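Alpha/beta fold hydrolase (Pseudomonas aeruginosa, PDB 6I8W) hydrolyses membrane phospholipids as a membrane-bound phospholipase A of the alpha/beta hydrolase fold, and acts as a virulence factor. Local coordinates at residues D48-A53 against S103-A108; P97-S102 against G113-R118; L184-P189 against Q193-F198. One frame throughout, in Å; residues are numbered along the deposited sequence.

Interaction 1: residues D48-A53 against S103-A108; sequences DNLEIA and SKPQQA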
loop_
_atom_site.group_PDB
_atom_site.type_symbol
_atom_site.label_atom_id
_atom_site.label_comp_id
_atom_site.label_asym_id
_atom_site.label_seq_id
_atom_site.Cartn_x
_atom_site.Cartn_y
_atom_site.Cartn_z
ATOM N N ASP A 48 -10.191 -13.723 11.541
ATOM C CA ASP A 48 -11.369 -14.358 10.945
ATOM C C ASP A 48 -10.929 -15.494 10.018
ATOM O O ASP A 48 -11.446 -15.654 8.899
ATOM C CB ASP A 48 -12.274 -13.370 10.200
ATOM C CG ASP A 48 -12.983 -12.395 11.132
ATOM O OD1 ASP A 48 -13.454 -12.812 12.212
ATOM O OD2 ASP A 48 -13.120 -11.216 10.761
ATOM N N ASN A 49 -9.961 -16.265 10.506
ATOM C CA ASN A 49 -9.428 -17.425 9.800
ATOM C C ASN A 49 -8.702 -17.058 8.508
ATOM O O ASN A 49 -8.418 -17.926 7.697
ATOM C CB ASN A 49 -10.545 -18.438 9.493
ATOM C CG ASN A 49 -10.017 -19.859 9.322
ATOM O OD1 ASN A 49 -9.098 -20.280 10.023
ATOM N ND2 ASN A 49 -10.593 -20.598 8.386
ATOM N N LEU A 50 -8.368 -15.785 8.323
ATOM C CA LEU A 50 -7.485 -15.443 7.216
ATOM C C LEU A 50 -6.089 -15.193 7.754
ATOM O O LEU A 50 -5.913 -14.481 8.744
ATOM C CB LEU A 50 -7.956 -14.189 6.477
ATOM C CG LEU A 50 -9.369 -14.120 5.902
ATOM C CD1 LEU A 50 -9.488 -12.859 5.048
ATOM C CD2 LEU A 50 -9.723 -15.372 5.115
ATOM N N GLU A 51 -5.085 -15.719 7.065
ATOM C CA GLU A 51 -3.710 -15.422 7.452
ATOM C C GLU A 51 -3.330 -14.046 6.948
ATOM O O GLU A 51 -3.376 -13.767 5.756
ATOM C CB GLU A 51 -2.734 -16.466 6.916
ATOM C CG GLU A 51 -1.298 -16.180 7.328
ATOM C CD GLU A 51 -0.429 -17.423 7.297
ATOM O OE1 GLU A 51 -0.988 -18.539 7.238
ATOM O OE2 GLU A 51 0.811 -17.283 7.327
ATOM N N ILE A 52 -2.976 -13.172 7.874
ATOM C CA ILE A 52 -2.546 -11.842 7.498
ATOM C C ILE A 52 -1.064 -11.685 7.795
ATOM O O ILE A 52 -0.651 -11.772 8.949
ATOM C CB ILE A 52 -3.365 -10.787 8.226
ATOM C CG1 ILE A 52 -4.851 -10.957 7.844
ATOM C CG2 ILE A 52 -2.819 -9.378 7.927
ATOM C CD1 ILE A 52 -5.720 -9.787 8.260
ATOM N N ALA A 53 -0.270 -11.490 6.741
ATOM C CA ALA A 53 1.154 -11.254 6.887
ATOM C C ALA A 53 1.387 -9.789 7.230
ATOM O O ALA A 53 0.681 -8.903 6.730
ATOM C CB ALA A 53 1.916 -11.633 5.590
ATOM N N SER A 103 -3.822 -14.289 3.060
ATOM C CA SER A 103 -4.812 -15.168 2.427
ATOM C C SER A 103 -5.585 -14.436 1.341
ATOM O O SER A 103 -5.856 -13.246 1.467
ATOM C CB SER A 103 -5.815 -15.734 3.456
ATOM O OG SER A 103 -5.179 -16.573 4.399
ATOM N N LYS A 104 -5.951 -15.168 0.295
ATOM C CA LYS A 104 -6.727 -14.635 -0.825
ATOM C C LYS A 104 -7.927 -15.535 -1.168
ATOM O O LYS A 104 -7.987 -16.101 -2.259
ATOM C CB LYS A 104 -5.821 -14.479 -2.054
ATOM C CG LYS A 104 -4.557 -13.629 -1.781
ATOM C CD LYS A 104 -3.603 -13.618 -2.974
ATOM C CE LYS A 104 -2.338 -12.798 -2.663
ATOM N NZ LYS A 104 -1.541 -13.419 -1.564
ATOM N N PRO A 105 -8.899 -15.643 -0.246
ATOM C CA PRO A 105 -10.087 -16.479 -0.505
ATOM C C PRO A 105 -10.822 -16.025 -1.764
ATOM O O PRO A 105 -11.100 -14.833 -1.917
ATOM C CB PRO A 105 -10.976 -16.263 0.729
ATOM C CG PRO A 105 -10.170 -15.513 1.696
ATOM C CD PRO A 105 -9.019 -14.868 1.002
ATOM N N GLN A 106 -11.130 -16.962 -2.646
ATOM C CA GLN A 106 -11.695 -16.627 -3.942
ATOM C C GLN A 106 -13.093 -16.015 -3.849
ATOM O O GLN A 106 -13.463 -15.193 -4.685
ATOM C CB GLN A 106 -11.738 -17.875 -4.829
ATOM C CG GLN A 106 -12.061 -17.589 -6.293
ATOM C CD GLN A 106 -10.944 -16.837 -7.002
ATOM O OE1 GLN A 106 -11.202 -15.980 -7.848
ATOM N NE2 GLN A 106 -9.697 -17.153 -6.656
ATOM N N GLN A 107 -13.859 -16.393 -2.829
ATOM C CA GLN A 107 -15.257 -15.961 -2.740
ATOM C C GLN A 107 -15.498 -14.827 -1.744
ATOM O O GLN A 107 -16.640 -14.503 -1.428
ATOM C CB GLN A 107 -16.161 -17.150 -2.373
ATOM C CG GLN A 107 -16.162 -18.274 -3.392
ATOM C CD GLN A 107 -16.540 -17.797 -4.782
ATOM O OE1 GLN A 107 -15.829 -18.057 -5.756
ATOM N NE2 GLN A 107 -17.665 -17.094 -4.882
ATOM N N ALA A 108 -14.437 -14.206 -1.255
ATOM C CA ALA A 108 -14.614 -13.174 -0.248
ATOM C C ALA A 108 -14.961 -11.830 -0.889
ATOM O O ALA A 108 -14.811 -11.643 -2.102
ATOM C CB ALA A 108 -13.358 -13.048 0.606
#

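Interaction 2: residues P97-S102 against G113-R118; sequences PGFGDS and GTQAER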
loop_
_atom_site.group_PDB
_atom_site.type_symbol
_atom_site.label_atom_id
_atom_site.label_comp_id
_atom_site.label_asym_id
_atom_site.label_seq_id
_atom_site.Cartn_x
_atom_site.Cartn_y
_atom_site.Cartn_z
ATOM N N PRO A 97 -5.738 -8.773 3.148
ATOM C CA PRO A 97 -6.319 -9.941 2.492
ATOM C C PRO A 97 -6.559 -9.646 1.013
ATOM O O PRO A 97 -7.006 -8.535 0.678
ATOM C CB PRO A 97 -7.646 -10.147 3.247
ATOM C CG PRO A 97 -7.348 -9.624 4.624
ATOM C CD PRO A 97 -6.422 -8.448 4.416
ATOM N N GLY A 98 -6.233 -10.612 0.157
ATOM C CA GLY A 98 -6.277 -10.429 -1.283
ATOM C C GLY A 98 -4.930 -10.057 -1.901
ATOM O O GLY A 98 -4.752 -10.192 -3.113
ATOM N N PHE A 99 -3.975 -9.629 -1.068
ATOM C CA PHE A 99 -2.695 -9.079 -1.554
ATOM C C PHE A 99 -1.475 -9.622 -0.812
ATOM O O PHE A 99 -1.605 -10.234 0.248
ATOM C CB PHE A 99 -2.720 -7.534 -1.453
ATOM C CG PHE A 99 -3.862 -6.912 -2.204
ATOM C CD1 PHE A 99 -3.785 -6.726 -3.583
ATOM C CD2 PHE A 99 -5.041 -6.576 -1.546
ATOM C CE1 PHE A 99 -4.859 -6.193 -4.293
ATOM C CE2 PHE A 99 -6.121 -6.037 -2.247
ATOM C CZ PHE A 99 -6.028 -5.844 -3.623
ATOM N N GLY A 100 -0.290 -9.400 -1.383
ATOM C CA GLY A 100 0.962 -9.766 -0.729
ATOM C C GLY A 100 1.017 -11.226 -0.323
ATOM O O GLY A 100 0.686 -12.104 -1.109
ATOM N N ASP A 101 1.402 -11.494 0.922
ATOM C CA ASP A 101 1.497 -12.876 1.383
ATOM C C ASP A 101 0.316 -13.268 2.262
ATOM O O ASP A 101 0.364 -14.294 2.920
ATOM C CB ASP A 101 2.803 -13.100 2.159
ATOM C CG ASP A 101 4.047 -12.931 1.291
ATOM O OD1 ASP A 101 4.050 -13.389 0.132
ATOM O OD2 ASP A 101 5.024 -12.326 1.770
ATOM N N SER A 102 -0.730 -12.442 2.290
ATOM C CA SER A 102 -1.913 -12.750 3.094
ATOM C C SER A 102 -2.862 -13.693 2.347
ATOM O O SER A 102 -2.729 -13.874 1.143
ATOM C CB SER A 102 -2.642 -11.458 3.488
ATOM O OG SER A 102 -1.892 -10.724 4.450
ATOM N N GLY A 113 -15.022 -1.294 2.583
ATOM C CA GLY A 113 -15.777 -1.377 3.822
ATOM C C GLY A 113 -15.489 -2.654 4.602
ATOM O O GLY A 113 -15.190 -2.617 5.794
ATOM N N THR A 114 -15.569 -3.789 3.916
ATOM C CA THR A 114 -15.197 -5.073 4.496
ATOM C C THR A 114 -13.707 -5.066 4.906
ATOM O O THR A 114 -13.339 -5.529 5.983
ATOM C CB THR A 114 -15.474 -6.219 3.498
ATOM O OG1 THR A 114 -16.839 -6.154 3.075
ATOM C CG2 THR A 114 -15.198 -7.577 4.121
ATOM N N GLN A 115 -12.853 -4.516 4.054
ATOM C CA GLN A 115 -11.424 -4.469 4.373
ATOM C C GLN A 115 -11.153 -3.617 5.628
ATOM O O GLN A 115 -10.336 -3.993 6.461
ATOM C CB GLN A 115 -10.634 -3.932 3.176
ATOM C CG GLN A 115 -10.590 -4.880 1.975
ATOM C CD GLN A 115 -9.573 -6.016 2.158
ATOM O OE1 GLN A 115 -9.548 -6.693 3.184
ATOM N NE2 GLN A 115 -8.716 -6.197 1.171
ATOM N N ALA A 116 -11.863 -2.502 5.789
ATOM C CA ALA A 116 -11.666 -1.656 6.971
ATOM C C ALA A 116 -12.007 -2.414 8.262
ATOM O O ALA A 116 -11.351 -2.237 9.285
ATOM C CB ALA A 116 -12.491 -0.374 6.870
ATOM N N GLU A 117 -13.022 -3.273 8.220
ATOM C CA GLU A 117 -13.338 -4.075 9.398
ATOM C C GLU A 117 -12.262 -5.139 9.676
ATOM O O GLU A 117 -11.942 -5.408 10.832
ATOM C CB GLU A 117 -14.708 -4.737 9.250
ATOM C CG GLU A 117 -15.830 -3.730 9.257
ATOM C CD GLU A 117 -15.628 -2.658 10.320
ATOM O OE1 GLU A 117 -15.527 -3.006 11.518
ATOM O OE2 GLU A 117 -15.551 -1.466 9.950
ATOM N N ARG A 118 -11.703 -5.734 8.628
ATOM C CA ARG A 118 -10.606 -6.683 8.804
ATOM C C ARG A 118 -9.386 -5.999 9.452
ATOM O O ARG A 118 -8.702 -6.595 10.289
ATOM C CB ARG A 118 -10.210 -7.316 7.456
ATOM C CG ARG A 118 -11.332 -8.172 6.788
ATOM C CD ARG A 118 -10.789 -8.985 5.599
ATOM N NE ARG A 118 -11.825 -9.816 4.984
ATOM C CZ ARG A 118 -12.315 -9.632 3.761
ATOM N NH1 ARG A 118 -11.859 -8.636 3.009
ATOM N NH2 ARG A 118 -13.263 -10.446 3.287
#

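Interaction 3: residues L184-P189 against Q193-F198; sequences LVVRQP and QKLLDF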
loop_
_atom_site.group_PDB
_atom_site.type_symbol
_atom_site.label_atom_id
_atom_site.label_comp_id
_atom_site.label_asym_id
_atom_site.label_seq_id
_atom_site.Cartn_x
_atom_site.Cartn_y
_atom_site.Cartn_z
ATOM N N LEU A 184 -3.070 -0.439 -13.748
ATOM C CA LEU A 184 -2.820 -1.038 -12.434
ATOM C C LEU A 184 -2.926 -2.557 -12.472
ATOM O O LEU A 184 -2.515 -3.234 -11.535
ATOM C CB LEU A 184 -3.780 -0.475 -11.381
ATOM C CG LEU A 184 -3.783 1.051 -11.182
ATOM C CD1 LEU A 184 -4.694 1.445 -10.020
ATOM C CD2 LEU A 184 -2.386 1.601 -10.971
ATOM N N VAL A 185 -3.483 -3.091 -13.557
ATOM C CA VAL A 185 -3.569 -4.530 -13.741
ATOM C C VAL A 185 -2.610 -4.925 -14.861
ATOM O O VAL A 185 -2.817 -4.583 -16.019
ATOM C CB VAL A 185 -5.004 -4.992 -14.089
ATOM C CG1 VAL A 185 -5.012 -6.478 -14.359
ATOM C CG2 VAL A 185 -5.962 -4.666 -12.947
ATOM N N VAL A 186 -1.552 -5.637 -14.498
ATOM C CA VAL A 186 -0.455 -5.937 -15.409
ATOM C C VAL A 186 -0.674 -7.292 -16.087
ATOM O O VAL A 186 -0.422 -8.337 -15.486
ATOM C CB VAL A 186 0.890 -5.925 -14.652
ATOM C CG1 VAL A 186 2.044 -6.158 -15.595
ATOM C CG2 VAL A 186 1.063 -4.597 -13.917
ATOM N N ARG A 187 -1.145 -7.264 -17.336
ATOM C CA ARG A 187 -1.502 -8.486 -18.070
ATOM C C ARG A 187 -0.304 -9.158 -18.740
ATOM O O ARG A 187 -0.236 -10.389 -18.840
ATOM C CB ARG A 187 -2.550 -8.175 -19.143
ATOM C CG ARG A 187 -3.779 -7.451 -18.633
ATOM C CD ARG A 187 -4.674 -8.374 -17.850
ATOM N NE ARG A 187 -5.980 -7.778 -17.596
ATOM C CZ ARG A 187 -7.017 -8.448 -17.100
ATOM N NH1 ARG A 187 -6.894 -9.741 -16.811
ATOM N NH2 ARG A 187 -8.174 -7.831 -16.896
ATOM N N GLN A 188 0.617 -8.333 -19.227
ATOM C CA GLN A 188 1.805 -8.789 -19.940
ATOM C C GLN A 188 3.055 -8.227 -19.285
ATOM O O GLN A 188 3.004 -7.152 -18.697
ATOM C CB GLN A 188 1.743 -8.373 -21.412
ATOM C CG GLN A 188 0.530 -8.857 -22.169
ATOM C CD GLN A 188 0.724 -10.266 -22.686
ATOM O OE1 GLN A 188 0.581 -11.241 -21.945
ATOM N NE2 GLN A 188 1.075 -10.380 -23.962
ATOM N N PRO A 189 4.183 -8.947 -19.405
ATOM C CA PRO A 189 5.412 -8.566 -18.710
ATOM C C PRO A 189 5.868 -7.144 -19.060
ATOM O O PRO A 189 6.422 -6.472 -18.183
ATOM C CB PRO A 189 6.429 -9.605 -19.202
ATOM C CG PRO A 189 5.593 -10.786 -19.624
ATOM C CD PRO A 189 4.358 -10.179 -20.207
ATOM N N GLN A 193 6.661 -2.260 -16.627
ATOM C CA GLN A 193 7.386 -0.991 -16.748
ATOM C C GLN A 193 6.399 0.142 -16.965
ATOM O O GLN A 193 6.615 1.254 -16.499
ATOM C CB GLN A 193 8.404 -1.007 -17.899
ATOM C CG GLN A 193 9.237 0.299 -17.973
ATOM C CD GLN A 193 10.057 0.546 -16.717
ATOM O OE1 GLN A 193 10.878 -0.281 -16.343
ATOM N NE2 GLN A 193 9.839 1.686 -16.058
ATOM N N LYS A 194 5.307 -0.157 -17.665
ATOM C CA LYS A 194 4.261 0.826 -17.906
ATOM C C LYS A 194 3.606 1.258 -16.593
ATOM O O LYS A 194 3.307 2.442 -16.395
ATOM C CB LYS A 194 3.215 0.256 -18.867
ATOM C CG LYS A 194 2.063 1.190 -19.165
ATOM N N LEU A 195 3.399 0.301 -15.692
ATOM C CA LEU A 195 2.828 0.596 -14.378
ATOM C C LEU A 195 3.754 1.517 -13.577
ATOM O O LEU A 195 3.303 2.504 -12.992
ATOM C CB LEU A 195 2.550 -0.697 -13.598
ATOM C CG LEU A 195 2.124 -0.542 -12.132
ATOM C CD1 LEU A 195 0.973 0.439 -11.997
ATOM C CD2 LEU A 195 1.715 -1.891 -11.562
ATOM N N LEU A 196 5.043 1.197 -13.558
ATOM C CA LEU A 196 6.026 2.043 -12.873
ATOM C C LEU A 196 6.015 3.478 -13.425
ATOM O O LEU A 196 6.037 4.446 -12.651
ATOM C CB LEU A 196 7.427 1.447 -12.999
ATOM C CG LEU A 196 7.621 0.011 -12.502
ATOM C CD1 LEU A 196 9.033 -0.464 -12.790
ATOM C CD2 LEU A 196 7.310 -0.086 -11.022
ATOM N N ASP A 197 5.986 3.613 -14.754
ATOM C CA ASP A 197 5.936 4.939 -15.403
ATOM C C ASP A 197 4.661 5.684 -15.023
ATOM O O ASP A 197 4.635 6.914 -14.947
ATOM C CB ASP A 197 6.010 4.817 -16.934
ATOM C CG ASP A 197 7.341 4.264 -17.420
ATOM O OD1 ASP A 197 8.307 4.266 -16.630
ATOM O OD2 ASP A 197 7.421 3.827 -18.594
ATOM N N PHE A 198 3.606 4.924 -14.755
ATOM C CA PHE A 198 2.296 5.493 -14.452
ATOM C C PHE A 198 2.213 6.089 -13.035
ATOM O O PHE A 198 1.476 7.056 -12.803
ATOM C CB PHE A 198 1.219 4.424 -14.625
ATOM C CG PHE A 198 -0.180 4.965 -14.647
ATOM C CD1 PHE A 198 -0.581 5.846 -15.637
ATOM C CD2 PHE A 198 -1.111 4.554 -13.707
ATOM C CE1 PHE A 198 -1.880 6.336 -15.669
ATOM C CE2 PHE A 198 -2.408 5.030 -13.734
ATOM C CZ PHE A 198 -2.795 5.922 -14.715
HETATM O O HOH W 1 8.101 -4.557 -17.953
#

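Interaction 1: residues D48-A53 against S103-A108
E51 and S103 join strand 50-57 of the alpha/beta hydrolase sheet to the loop that runs from strand 90-94 to helix 112-125. The contact lies at the protein surface.

Two hydrogen bonds carry it, and both end on the same pair of residues. S103 N donates to E51 O at 2.8 Å. The donor lies in the carbonyl plane, and the bond is fairly straight at 161°. In return E51 N donates to S103 OG, also at 2.8 Å but more bent, at 147°. The S103 side chain thus takes the N-H that a backbone carbonyl would accept in a regular sheet pair. Its OG stands beside its own backbone N (chi1 -64°), which lets one residue serve both polar groups of E51. The E51 carboxylate leads away from the loop and makes a weak hydrogen bond to S44.

The apolar part lies next to this pair. L50 points toward the loop, and its CB faces S103 CB at 4.0 Å. L50 also touches P97 of the loop and R118 of helix 112-125. Further out, the L50 and P105 side chains cross obliquely. There L50 CD2 presses on P105 CG at 3.5 Å, a tight carbon pair.

Interaction 2: residues P97-S102 against G113-R118
P97 meets Q115 and R118 where the loop after strand 90-94 passes the face of helix 112-125. Strand, loop and helix form one of the beta-alpha units of the alpha/beta hydrolase fold, and the contact is buried in it.

One hydrogen bond crosses the contact. Q115 NE2 donates to P97 O at 2.9 Å, with an N-H...O angle of 156°. The acceptor lies in the amide plane of Q115, while the donor is tilted 16° from the carbonyl plane of P97. The Q115 chain bends at chi2 (-78°), and this turn brings its amide across to the loop. The same NE2 lies at the edge of the F99 ring, near its plane, with F99 CE2 at 4.3 Å. F99 itself packs on M138 and on helix 208-234.

A second polar link lies within the helix. R118 NH1 donates to Q115 OE1 at 3.0 Å. This donor sits well above the carbonyl plane of the Q115 amide and not on a lone pair. Both ends of the amide are therefore engaged, which probably limits its rotation. R118 NH1 also bonds S109 O, its stronger polar partner, in the loop before the helix. T114 CG2 lies over one face of the R118 guanidinium, toward its rim.

The proline ring adds van der Waals contacts. It lies alongside the Q115 and R118 side chains, pointing the opposite way to each. P97 CD lies 3.8 Å from Q115 OE1. The apolar pair is with R118, whose chain is extended from CG to NE: its CD rests 3.6 Å from P97 CG.

Interaction 3: residues L184-P189 against Q193-F198
Q193 is linked to P189 through a water. The water donates to P189 O at 2.6 Å and accepts from Q193 N at 3.0 Å. The direct separation of P189 O and Q193 N is 4.5 Å, so the water bridges the backbone in the first turn of helix 191-199. The Q193 side chain leads away from the loop. Its OE1 bonds K211. Its NE2 bonds Q203 and donates to D197 OD1, one turn on, from above the carboxylate plane.

L195 is the main apolar partner. With chi1 at 172° the side chain runs away from its own backbone N and turns its two methyls to different loop residues. L195 CD2 meets V186 CG2 at 3.6 Å. L195 CD1 meets L184 CD2 at 3.7 Å. Both loop side chains cross the leucine at about a right angle.

This loop and helix 191-199 belong to the region inserted between strands 154-160 and 250-255, where alpha/beta hydrolases commonly carry a cap or lid. V186 also packs on A218 of helix 208-234. L184 lies close to a bound myristic acid, so the contact lies beside the bound fatty acid.

F198 comes last in the segment. L184 CD2 approaches the edge of its ring, 4.2 Å from F198 CD2. The ring also touches P183 and helix 172-177.

Overall arrangement
Interactions 1 and 2 are neighbours, with centres 7 Å apart, and share the loop between strand 90-94 and helix 112-125. Interaction 1 ties that loop to strand 50-57 at the surface, while interaction 2 ties it to the helix in a buried setting. They touch directly: A53 N and S102 OG, 2.9 Å apart, probably form a hydrogen bond, as do S103 O and G98 N. Interaction 3 is also buried but stands apart, about 22 Å from interaction 2 between centres, in the inserted region. Interactions 1 and 2 combine direct hydrogen bonds with apolar contact. Interaction 3 has no direct hydrogen bond across it and relies on apolar side chains plus one water.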